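Local structure of SAP-like pentraxin (Limulus polyphemus, 3FLP) at residues 37-42 against 162-167. The protein is a calcium-binding pentraxin, probably a sugar-binding lectin, that assembles into doubly stacked heptameric rings. Sequence-based numbering, arbitrary orientation.
Sequences CQRIKP and ELSDLQ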
ATOM      1  N   CYS A  37      32.815  22.583   1.301  1.00  7.97           N
ATOM      2  CA  CYS A  37      31.933  22.580   2.460  1.00  9.42           C
ATOM      3  C   CYS A  37      32.326  21.413   3.376  1.00  9.05           C
ATOM      4  O   CYS A  37      32.740  20.355   2.901  1.00  8.00           O
ATOM      5  CB  CYS A  37      30.478  22.357   2.026  1.00 12.53           C
ATOM      6  SG  CYS A  37      29.396  23.674   1.345  1.00 16.95           S
ATOM      7  N   GLN A  38      32.201  21.608   4.685  1.00  8.51           N
ATOM      8  CA  GLN A  38      32.493  20.543   5.643  1.00  8.31           C
ATOM      9  C   GLN A  38      32.043  20.913   7.049  1.00  7.60           C
ATOM     10  O   GLN A  38      31.784  22.077   7.348  1.00  7.60           O
ATOM     11  CB  GLN A  38      33.994  20.178   5.668  1.00  8.72           C
ATOM     12  CG  GLN A  38      34.871  21.067   6.534  1.00  8.32           C
ATOM     13  CD  GLN A  38      35.458  22.231   5.767  1.00 10.72           C
ATOM     14  OE1 GLN A  38      36.427  22.072   5.022  1.00 10.97           O
ATOM     15  NE2 GLN A  38      34.869  23.408   5.933  1.00 11.45           N
ATOM     16  N   ARG A  39      31.941  19.909   7.910  1.00  7.42           N
ATOM     17  CA  ARG A  39      31.550  20.131   9.294  1.00  6.56           C
ATOM     18  C   ARG A  39      32.840  20.104  10.114  1.00  7.27           C
ATOM     19  O   ARG A  39      33.660  19.196   9.965  1.00  7.26           O
ATOM     20  CB  ARG A  39      30.576  19.033   9.740  1.00  5.63           C
ATOM     21  CG  ARG A  39      29.238  19.097   8.989  1.00  5.55           C
ATOM     22  CD  ARG A  39      28.401  17.818   9.081  1.00  2.28           C
ATOM     23  NE  ARG A  39      27.356  17.860   8.062  1.00  3.41           N
ATOM     24  CZ  ARG A  39      26.281  18.647   8.123  1.00  6.03           C
ATOM     25  NH1 ARG A  39      26.093  19.448   9.170  1.00  2.38           N
ATOM     26  NH2 ARG A  39      25.422  18.677   7.109  1.00  6.30           N
ATOM     27  N   ILE A  40      33.030  21.113  10.958  1.00  7.49           N
ATOM     28  CA  ILE A  40      34.233  21.191  11.776  1.00  8.88           C
ATOM     29  C   ILE A  40      33.973  21.536  13.237  1.00  9.42           C
ATOM     30  O   ILE A  40      33.017  22.246  13.576  1.00  8.08           O
ATOM     31  CB  ILE A  40      35.245  22.247  11.230  1.00 10.03           C
ATOM     32  CG1 ILE A  40      34.557  23.612  11.104  1.00 11.23           C
ATOM     33  CG2 ILE A  40      35.822  21.794   9.898  1.00 10.61           C
ATOM     34  CD1 ILE A  40      35.495  24.748  10.721  1.00 11.22           C
ATOM     35  N   LYS A  41      34.845  21.009  14.093  1.00  9.18           N
ATOM     36  CA  LYS A  41      34.810  21.251  15.528  1.00  8.33           C
ATOM     37  C   LYS A  41      36.234  21.714  15.822  1.00  8.23           C
ATOM     38  O   LYS A  41      37.142  20.903  15.961  1.00  8.57           O
ATOM     39  CB  LYS A  41      34.505  19.962  16.292  1.00  6.94           C
ATOM     40  CG  LYS A  41      34.606  20.127  17.806  1.00  7.84           C
ATOM     41  CD  LYS A  41      34.559  18.799  18.529  1.00  5.07           C
ATOM     42  CE  LYS A  41      33.227  18.098  18.330  1.00  7.22           C
ATOM     43  NZ  LYS A  41      33.141  16.873  19.180  1.00  8.49           N
ATOM     44  N   PRO A  42      36.448  23.035  15.904  1.00  8.83           N
ATOM     45  CA  PRO A  42      37.785  23.572  16.169  1.00  8.30           C
ATOM     46  C   PRO A  42      38.277  23.414  17.605  1.00 10.31           C
ATOM     47  O   PRO A  42      37.495  23.518  18.556  1.00 10.52           O
ATOM     48  CB  PRO A  42      37.643  25.030  15.748  1.00  8.26           C
ATOM     49  CG  PRO A  42      36.234  25.345  16.163  1.00  7.98           C
ATOM     50  CD  PRO A  42      35.458  24.119  15.738  1.00  7.19           C
ATOM     51  N   GLU A 162      38.079  18.408  14.897  1.00  7.01           N
ATOM     52  CA  GLU A 162      37.435  17.276  14.250  1.00  7.31           C
ATOM     53  C   GLU A 162      36.774  17.751  12.959  1.00  7.84           C
ATOM     54  O   GLU A 162      36.244  18.865  12.883  1.00  7.44           O
ATOM     55  CB  GLU A 162      36.413  16.642  15.203  1.00  5.93           C
ATOM     56  CG  GLU A 162      37.065  16.181  16.515  1.00  8.32           C
ATOM     57  CD  GLU A 162      36.083  15.659  17.548  1.00  9.03           C
ATOM     58  OE1 GLU A 162      34.857  15.734  17.330  1.00 12.86           O
ATOM     59  OE2 GLU A 162      36.540  15.176  18.597  1.00 11.57           O
ATOM     60  N   LEU A 163      36.817  16.904  11.938  1.00  7.83           N
ATOM     61  CA  LEU A 163      36.243  17.255  10.649  1.00  6.95           C
ATOM     62  C   LEU A 163      35.447  16.101  10.051  1.00  6.35           C
ATOM     63  O   LEU A 163      35.811  14.936  10.203  1.00  5.57           O
ATOM     64  CB  LEU A 163      37.371  17.675   9.697  1.00  6.07           C
ATOM     65  CG  LEU A 163      37.019  18.151   8.290  1.00  9.35           C
ATOM     66  CD1 LEU A 163      38.112  19.098   7.788  1.00  8.25           C
ATOM     67  CD2 LEU A 163      36.849  16.956   7.365  1.00  6.81           C
ATOM     68  N   SER A 164      34.349  16.432   9.383  1.00  7.15           N
ATOM     69  CA  SER A 164      33.537  15.414   8.735  1.00  7.29           C
ATOM     70  C   SER A 164      32.681  16.002   7.622  1.00  6.73           C
ATOM     71  O   SER A 164      32.553  17.220   7.494  1.00  7.24           O
ATOM     72  CB  SER A 164      32.653  14.686   9.748  1.00  7.33           C
ATOM     73  OG  SER A 164      31.431  15.355   9.930  1.00 11.41           O
ATOM     74  N   ASP A 165      32.138  15.118   6.789  1.00  6.74           N
ATOM     75  CA  ASP A 165      31.262  15.501   5.687  1.00  6.01           C
ATOM     76  C   ASP A 165      31.884  16.537   4.737  1.00  6.61           C
ATOM     77  O   ASP A 165      31.254  17.538   4.395  1.00  5.91           O
ATOM     78  CB  ASP A 165      29.944  16.033   6.261  1.00  5.35           C
ATOM     79  CG  ASP A 165      28.747  15.753   5.366  1.00  6.43           C
ATOM     80  OD1 ASP A 165      28.929  15.321   4.206  1.00  4.58           O
ATOM     81  OD2 ASP A 165      27.613  15.982   5.834  1.00  6.68           O
ATOM     82  N   LEU A 166      33.122  16.292   4.312  1.00  8.11           N
ATOM     83  CA  LEU A 166      33.805  17.195   3.384  1.00  7.85           C
ATOM     84  C   LEU A 166      33.250  16.963   1.981  1.00  8.42           C
ATOM     85  O   LEU A 166      33.331  15.857   1.447  1.00  8.52           O
ATOM     86  CB  LEU A 166      35.315  16.933   3.377  1.00  6.39           C
ATOM     87  CG  LEU A 166      36.125  17.614   2.263  1.00  7.09           C
ATOM     88  CD1 LEU A 166      36.142  19.145   2.472  1.00  4.06           C
ATOM     89  CD2 LEU A 166      37.545  17.049   2.263  1.00  5.16           C
ATOM     90  N   GLN A 167      32.688  18.011   1.388  1.00  8.17           N
ATOM     91  CA  GLN A 167      32.116  17.921   0.051  1.00  8.21           C
ATOM     92  C   GLN A 167      32.661  19.068  -0.802  1.00  8.04           C
ATOM     93  O   GLN A 167      32.589  20.233  -0.406  1.00  8.96           O
ATOM     94  CB  GLN A 167      30.591  18.012   0.132  1.00  7.84           C
ATOM     95  CG  GLN A 167      29.936  17.044   1.123  1.00  9.31           C
ATOM     96  CD  GLN A 167      30.130  15.577   0.765  1.00  7.91           C
ATOM     97  OE1 GLN A 167      30.487  15.236  -0.366  1.00 10.97           O
ATOM     98  NE2 GLN A 167      29.878  14.702   1.725  1.00  7.00           N
TER
HETATM   99  O   HOH W   1      26.183  18.176   4.419  1.00 11.56           O
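E162 and K41 face each other in a backbone hydrogen-bonded pair, their side chains running alongside and pointing the same way. A bend about CG-CD (chi3 -64°) turns the lysine's CE toward the glutamate, and K41 NZ meets E162 OE1 from above the carboxylate plane, at 2.8 Å. K8 also bridges this oxygen, while the ammonium reaches E171 of a neighbouring subunit, so the pair forms part of a charge network at a subunit boundary. On the opposite face L163 lays CD1 obliquely against I40 CG2 (4.1 Å) and Q38 CG, where all three residues touch I50 of the other sheet of the pentraxin beta-sandwich. S164 pairs with R39 through both backbone bonds, R39 N to S164 O being 2.8 Å. Here the register slips by one: D165 and L166 together face the single residue Q38, a beta bulge, and D165 takes left-handed backbone angles (55°/48°). Its carboxylate lies beside the extended arginine, and R39 NE meets the anti side of D165 OD2 at 2.9 Å in a nearly straight salt bridge. D165 OD2 also bridges R188, so one oxygen serves two arginines. L166 follows with CD1 3.6 Å from C37 O. Beyond the bulge Q167 resumes regular pairing with C37, disulfide-linked to C103, and Q167 NE2 steadies the aspartate by donating to D165 OD1 (2.7 Å).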